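Side-chain contact in sensor protein kinase WalK (Staphylococcus aureus, PDB 4YWZ), which is an essential sensor histidine kinase whose extracellular receptor domain probably detects an outside signal for the WalKR two-component system: residues Lys24-Glu27 against Ile28-Lys32. The protein carries 1 engineered substitution. Numbering follows the deposited sequence.
Sequences KQLE and ISIEK
L26 and I30 meet one turn apart on the helix, and CD1 of L26 lies 4.0 Å from CD1 of I30. The aliphatic part of K24 packs against I28 in a van der Waals contact. A bend at chi2 (48°) lays CG, CD and CE of K24 along CD1 of I28, with CE 4.0 Å from it.

Charged groups gather beside this pair. K24 NZ forms a salt bridge to E27 OE1 at 3.1 Å, approaching from above the carboxylate plane. E27 OE2 is 3.5 Å from E31 OE1, with the two carboxylates turned 56° apart. This is a contact of like charges. The K24 ammonium and a hydrogen bond from K125 N to E27 OE2 probably ease it.

All of this lies on the long helix 7-37 of the extracellular Cache-type domain. One side of the helix packs on the antiparallel sheet: E27 and I30 touch V124 and I134, and L26 touches I134. Y53 of helix 46-54 meets L26 and S29, and Q25 packs on L7 of the second subunit.

Backbone bonds follow the i to i+4 pattern, as in I28 N to K24 O. Q25 O takes S29 N at 2.9 Å and has S29 OG 2.8 Å away. With chi1 at -52°, that hydroxyl sits beside its own backbone N, facing the preceding turn. One water accepts from Q25 NE2. Another accepts from Q25 NE2 at 3.0 Å and, weakly, from K32 NZ.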
loop_
_atom_site.group_PDB
_atom_site.type_symbol
_atom_site.label_atom_id
_atom_site.label_comp_id
_atom_site.label_asym_id
_atom_site.label_seq_id
_atom_site.Cartn_x
_atom_site.Cartn_y
_atom_site.Cartn_z
ATOM N N LYS A 24 -8.514 -2.093 12.631
ATOM C CA LYS A 24 -9.563 -1.491 13.497
ATOM C C LYS A 24 -10.916 -1.920 12.974
ATOM O O LYS A 24 -11.808 -2.254 13.716
ATOM C CB LYS A 24 -9.467 0.006 13.566
ATOM C CG LYS A 24 -10.540 0.618 14.511
ATOM C CD LYS A 24 -10.665 -0.040 15.880
ATOM C CE LYS A 24 -11.529 0.826 16.833
ATOM N NZ LYS A 24 -11.427 0.186 18.172
ATOM N N GLN A 25 -11.119 -1.887 11.677
ATOM C CA GLN A 25 -12.381 -2.293 11.168
ATOM C C GLN A 25 -12.640 -3.778 11.344
ATOM O O GLN A 25 -13.767 -4.188 11.607
ATOM C CB GLN A 25 -12.497 -1.808 9.650
ATOM C CG GLN A 25 -13.935 -1.867 9.200
ATOM C CD GLN A 25 -14.768 -0.825 9.850
ATOM O OE1 GLN A 25 -14.324 0.308 10.014
ATOM N NE2 GLN A 25 -15.879 -1.249 10.408
ATOM N N LEU A 26 -11.621 -4.652 11.247
ATOM C CA LEU A 26 -11.795 -6.023 11.576
ATOM C C LEU A 26 -12.224 -6.193 13.060
ATOM O O LEU A 26 -13.096 -7.023 13.363
ATOM C CB LEU A 26 -10.495 -6.788 11.330
ATOM C CG LEU A 26 -10.397 -8.266 11.687
ATOM C CD1 LEU A 26 -11.507 -9.049 11.112
ATOM C CD2 LEU A 26 -9.015 -8.862 11.300
ATOM N N GLU A 27 -11.566 -5.428 13.906
ATOM C CA GLU A 27 -11.852 -5.533 15.368
ATOM C C GLU A 27 -13.320 -5.160 15.632
ATOM O O GLU A 27 -14.064 -5.891 16.351
ATOM C CB GLU A 27 -10.932 -4.644 16.145
ATOM C CG GLU A 27 -11.125 -4.697 17.673
ATOM C CD GLU A 27 -12.076 -3.732 18.314
ATOM O OE1 GLU A 27 -12.358 -2.678 17.689
ATOM O OE2 GLU A 27 -12.611 -4.091 19.484
ATOM N N ILE A 28 -13.754 -4.082 14.985
ATOM C CA ILE A 28 -15.164 -3.606 15.113
ATOM C C ILE A 28 -16.119 -4.637 14.571
ATOM O O ILE A 28 -17.191 -4.973 15.159
ATOM C CB ILE A 28 -15.363 -2.235 14.402
ATOM C CG1 ILE A 28 -14.641 -1.119 15.143
ATOM C CG2 ILE A 28 -16.882 -1.984 14.195
ATOM C CD1 ILE A 28 -14.532 0.171 14.344
ATOM N N SER A 29 -15.777 -5.261 13.445
ATOM C CA SER A 29 -16.569 -6.322 12.892
ATOM C C SER A 29 -16.765 -7.535 13.795
ATOM O O SER A 29 -17.872 -8.058 13.883
ATOM C CB SER A 29 -16.038 -6.813 11.460
ATOM O OG SER A 29 -15.911 -5.634 10.610
ATOM N N ILE A 30 -15.692 -8.011 14.437
ATOM C CA ILE A 30 -15.724 -9.094 15.304
ATOM C C ILE A 30 -16.573 -8.713 16.552
ATOM O O ILE A 30 -17.430 -9.522 16.991
ATOM C CB ILE A 30 -14.269 -9.563 15.710
ATOM C CG1 ILE A 30 -13.590 -10.199 14.497
ATOM C CG2 ILE A 30 -14.360 -10.565 16.847
ATOM C CD1 ILE A 30 -12.123 -10.527 14.803
ATOM N N GLU A 31 -16.371 -7.509 17.013
ATOM C CA GLU A 31 -17.113 -7.060 18.212
ATOM C C GLU A 31 -18.617 -7.108 17.916
ATOM O O GLU A 31 -19.419 -7.618 18.725
ATOM C CB GLU A 31 -16.662 -5.675 18.583
ATOM C CG GLU A 31 -17.523 -4.954 19.613
ATOM C CD GLU A 31 -16.977 -3.605 19.990
ATOM O OE1 GLU A 31 -16.013 -3.156 19.330
ATOM O OE2 GLU A 31 -17.431 -3.027 21.038
ATOM N N LYS A 32 -19.007 -6.690 16.734
ATOM C CA LYS A 32 -20.449 -6.615 16.352
ATOM C C LYS A 32 -21.042 -7.993 16.299
ATOM O O LYS A 32 -22.189 -8.173 16.721
ATOM C CB LYS A 32 -20.597 -5.859 15.016
ATOM C CG LYS A 32 -20.286 -4.408 15.254
ATOM C CD LYS A 32 -20.823 -3.432 14.212
ATOM C CE LYS A 32 -20.543 -2.003 14.685
ATOM N NZ LYS A 32 -20.558 -1.036 13.555
HETATM O O HOH W 1 -17.457 -3.770 10.510
HETATM O O HOH W 2 -18.165 0.428 11.529
#